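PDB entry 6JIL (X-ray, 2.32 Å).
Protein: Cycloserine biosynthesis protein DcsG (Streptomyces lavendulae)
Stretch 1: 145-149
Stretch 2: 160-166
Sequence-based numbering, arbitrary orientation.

Stretch 1 (145-149) KDVQR
Stretch 2 160-166: RHVARLL

This is a small polar contact, 243 Å² summed over both sides, in which a loop running into a strand is held against one side of a helix by a salt bridge, a histidine ring and a leucine methyl packed on a methylene. Residues 160-166 are helical throughout, with Arg-164 N to Arg-160 O at 3.1 Å and Leu-166 N to Val-162 O at 3.0 Å. His-161, Arg-164 and Leu-165 point toward the loop, the i, i+3, i+4 spacing that gathers side chains on one helical face.

Asp-146 is the hub. Its phi/psi of 47/33 puts it in the left-handed region, and the chain then extends through Val-147 (-101/133) into the strand at Gln-148 (-144/154) and Arg-149. The closest CA atoms are those of Asp-146 and Leu-165, 8.3 Å apart. With chi1 m, Asp-146 presents OD1 near the plane of the Arg-164 guanidinium; NH1 and NH2 of Arg-164 both donate to Asp-146 OD1 at 3.0 Å, so a single carboxylate oxygen takes the fork. Arg-164 starts t, t and then turns at chi3 (p, 69°) and chi4 (79°), a long, bent reach suited to an exposed position.

Buried His-161 and Leu-165 complete the contact, one polar and one apolar. Leu-165 (m, t) brings CD2 to 4.0 Å from Asp-146 CB, using the aspartate's methylene as a hydrophobic surface. His-161, chi1 t and chi2 -175°, extends its ring so that NE2 lies 2.9 Å from the backbone O of Asp-146, near the ring plane. Gln-148 (m, t), itself partly exposed, packs its CG 3.3 Å from His-161 CE1 and carries OE1 over one ring face, a polar cover for the buried ring. Val-147 is buried and points away from the helix, between Asp-146 and Gln-148, which both point toward it.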

ATOM      1  N   LYS A 145       5.535  -5.894   7.342  1.00 18.81           N
ATOM      2  CA  LYS A 145       6.368  -7.074   7.110  1.00 17.04           C
ATOM      3  C   LYS A 145       7.843  -6.781   6.800  1.00 16.42           C
ATOM      4  O   LYS A 145       8.168  -5.998   5.907  1.00 17.22           O
ATOM      5  CB  LYS A 145       5.799  -7.930   5.981  1.00 18.14           C
ATOM      6  CG  LYS A 145       6.523  -9.262   5.862  1.00 18.80           C
ATOM      7  CD  LYS A 145       6.010 -10.111   4.722  1.00 24.18           C
ATOM      8  CE  LYS A 145       6.622 -11.492   4.798  1.00 26.67           C
ATOM      9  NZ  LYS A 145       6.396 -12.067   6.161  1.00 28.75           N
ATOM     10  N   ASP A 146       8.724  -7.440   7.543  1.00 16.12           N
ATOM     11  CA  ASP A 146      10.176  -7.302   7.397  1.00 16.15           C
ATOM     12  C   ASP A 146      10.667  -5.864   7.322  1.00 16.63           C
ATOM     13  O   ASP A 146      11.650  -5.571   6.639  1.00 17.42           O
ATOM     14  CB  ASP A 146      10.671  -8.084   6.176  1.00 15.20           C
ATOM     15  CG  ASP A 146      10.430  -9.580   6.309  1.00 14.91           C
ATOM     16  OD1 ASP A 146      10.815 -10.156   7.340  1.00 15.64           O
ATOM     17  OD2 ASP A 146       9.859 -10.187   5.380  1.00 18.36           O
ATOM     18  N   VAL A 147       9.983  -4.972   8.031  1.00 14.91           N
ATOM     19  CA  VAL A 147      10.367  -3.572   8.064  1.00 17.09           C
ATOM     20  C   VAL A 147      11.099  -3.339   9.374  1.00 19.79           C
ATOM     21  O   VAL A 147      10.626  -3.768  10.428  1.00 20.48           O
ATOM     22  CB  VAL A 147       9.142  -2.651   8.018  1.00 16.86           C
ATOM     23  CG1 VAL A 147       9.582  -1.213   8.143  1.00 16.51           C
ATOM     24  CG2 VAL A 147       8.377  -2.867   6.722  1.00 16.13           C
ATOM     25  N   GLN A 148      12.249  -2.672   9.314  1.00 21.17           N
ATOM     26  CA  GLN A 148      13.026  -2.412  10.521  1.00 24.43           C
ATOM     27  C   GLN A 148      13.739  -1.059  10.543  1.00 23.03           C
ATOM     28  O   GLN A 148      14.079  -0.488   9.504  1.00 20.96           O
ATOM     29  CB  GLN A 148      14.055  -3.532  10.750  1.00 27.88           C
ATOM     30  CG  GLN A 148      13.446  -4.921  10.915  1.00 36.05           C
ATOM     31  CD  GLN A 148      14.446  -5.965  11.401  1.00 40.77           C
ATOM     32  OE1 GLN A 148      14.184  -7.171  11.341  1.00 41.78           O
ATOM     33  NE2 GLN A 148      15.592  -5.506  11.895  1.00 42.88           N
ATOM     34  N   ARG A 149      13.972  -0.582  11.762  1.00 21.56           N
ATOM     35  CA  ARG A 149      14.626   0.691  12.035  1.00 20.01           C
ATOM     36  C   ARG A 149      16.047   0.447  12.548  1.00 18.99           C
ATOM     37  O   ARG A 149      16.272  -0.444  13.368  1.00 18.18           O
ATOM     38  CB  ARG A 149      13.796   1.436  13.085  1.00 19.92           C
ATOM     39  CG  ARG A 149      14.331   2.763  13.544  1.00 20.89           C
ATOM     40  CD  ARG A 149      13.395   3.337  14.595  1.00 20.54           C
ATOM     41  NE  ARG A 149      13.785   4.674  15.024  1.00 17.68           N
ATOM     42  CZ  ARG A 149      12.983   5.500  15.683  1.00 17.06           C
ATOM     43  NH1 ARG A 149      11.749   5.123  15.990  1.00 14.55           N
ATOM     44  NH2 ARG A 149      13.407   6.707  16.018  1.00 18.00           N
ATOM     45  N   ARG A 160      22.587  -7.471   6.732  1.00 22.04           N
ATOM     46  CA  ARG A 160      22.193  -8.869   6.866  1.00 23.52           C
ATOM     47  C   ARG A 160      20.689  -8.966   6.686  1.00 20.80           C
ATOM     48  O   ARG A 160      20.178  -9.953   6.164  1.00 20.51           O
ATOM     49  CB  ARG A 160      22.612  -9.423   8.230  1.00 26.20           C
ATOM     50  CG  ARG A 160      24.040  -9.968   8.258  1.00 32.50           C
ATOM     51  CD  ARG A 160      24.729  -9.700   9.598  1.00 38.97           C
ATOM     52  NE  ARG A 160      23.913 -10.090  10.749  1.00 42.84           N
ATOM     53  CZ  ARG A 160      24.239  -9.844  12.014  1.00 45.30           C
ATOM     54  NH1 ARG A 160      25.370  -9.206  12.299  1.00 44.78           N
ATOM     55  NH2 ARG A 160      23.434 -10.228  13.000  1.00 47.27           N
ATOM     56  N   HIS A 161      19.982  -7.931   7.119  1.00 18.91           N
ATOM     57  CA  HIS A 161      18.534  -7.895   6.960  1.00 17.85           C
ATOM     58  C   HIS A 161      18.289  -7.756   5.460  1.00 16.85           C
ATOM     59  O   HIS A 161      17.440  -8.440   4.888  1.00 16.66           O
ATOM     60  CB  HIS A 161      17.947  -6.696   7.715  1.00 16.40           C
ATOM     61  CG  HIS A 161      16.462  -6.553   7.578  1.00 16.06           C
ATOM     62  ND1 HIS A 161      15.767  -5.486   8.107  1.00 16.32           N
ATOM     63  CD2 HIS A 161      15.540  -7.332   6.965  1.00 16.92           C
ATOM     64  CE1 HIS A 161      14.482  -5.614   7.826  1.00 17.80           C
ATOM     65  NE2 HIS A 161      14.318  -6.727   7.133  1.00 17.19           N
ATOM     66  N   VAL A 162      19.063  -6.880   4.828  1.00 16.18           N
ATOM     67  CA  VAL A 162      18.946  -6.639   3.399  1.00 17.15           C
ATOM     68  C   VAL A 162      19.228  -7.914   2.614  1.00 17.76           C
ATOM     69  O   VAL A 162      18.466  -8.281   1.717  1.00 17.89           O
ATOM     70  CB  VAL A 162      19.922  -5.519   2.934  1.00 15.13           C
ATOM     71  CG1 VAL A 162      19.977  -5.456   1.410  1.00 13.42           C
ATOM     72  CG2 VAL A 162      19.460  -4.177   3.487  1.00 13.16           C
ATOM     73  N   ALA A 163      20.316  -8.591   2.964  1.00 17.42           N
ATOM     74  CA  ALA A 163      20.699  -9.813   2.276  1.00 17.92           C
ATOM     75  C   ALA A 163      19.586 -10.849   2.330  1.00 18.29           C
ATOM     76  O   ALA A 163      19.279 -11.489   1.326  1.00 18.38           O
ATOM     77  CB  ALA A 163      21.981 -10.384   2.882  1.00 18.28           C
ATOM     78  N   ARG A 164      18.987 -11.000   3.505  1.00 19.37           N
ATOM     79  CA  ARG A 164      17.906 -11.959   3.717  1.00 20.37           C
ATOM     80  C   ARG A 164      16.761 -11.720   2.737  1.00 20.05           C
ATOM     81  O   ARG A 164      16.139 -12.665   2.257  1.00 19.99           O
ATOM     82  CB  ARG A 164      17.400 -11.858   5.170  1.00 21.07           C
ATOM     83  CG  ARG A 164      16.195 -12.739   5.496  1.00 24.22           C
ATOM     84  CD  ARG A 164      15.896 -12.778   7.007  1.00 28.10           C
ATOM     85  NE  ARG A 164      15.395 -11.513   7.553  1.00 28.12           N
ATOM     86  CZ  ARG A 164      14.138 -11.090   7.438  1.00 29.16           C
ATOM     87  NH1 ARG A 164      13.240 -11.831   6.799  1.00 27.98           N
ATOM     88  NH2 ARG A 164      13.776  -9.924   7.961  1.00 27.14           N
ATOM     89  N   LEU A 165      16.491 -10.451   2.443  1.00 19.96           N
ATOM     90  CA  LEU A 165      15.413 -10.085   1.529  1.00 20.54           C
ATOM     91  C   LEU A 165      15.775 -10.322   0.070  1.00 20.12           C
ATOM     92  O   LEU A 165      14.945 -10.759  -0.725  1.00 19.25           O
ATOM     93  CB  LEU A 165      15.027  -8.614   1.730  1.00 19.17           C
ATOM     94  CG  LEU A 165      14.381  -8.313   3.081  1.00 18.61           C
ATOM     95  CD1 LEU A 165      13.958  -6.852   3.149  1.00 16.92           C
ATOM     96  CD2 LEU A 165      13.179  -9.217   3.258  1.00 17.27           C
ATOM     97  N   LEU A 166      17.015 -10.020  -0.279  1.00 19.94           N
ATOM     98  CA  LEU A 166      17.474 -10.221  -1.644  1.00 20.96           C
ATOM     99  C   LEU A 166      17.459 -11.714  -1.951  1.00 21.28           C
ATOM    100  O   LEU A 166      17.098 -12.131  -3.053  1.00 21.43           O
ATOM    101  CB  LEU A 166      18.890  -9.663  -1.810  1.00 19.10           C
ATOM    102  CG  LEU A 166      19.052  -8.169  -1.510  1.00 19.08           C
ATOM    103  CD1 LEU A 166      20.511  -7.772  -1.666  1.00 16.83           C
ATOM    104  CD2 LEU A 166      18.164  -7.350  -2.448  1.00 17.30           C
TER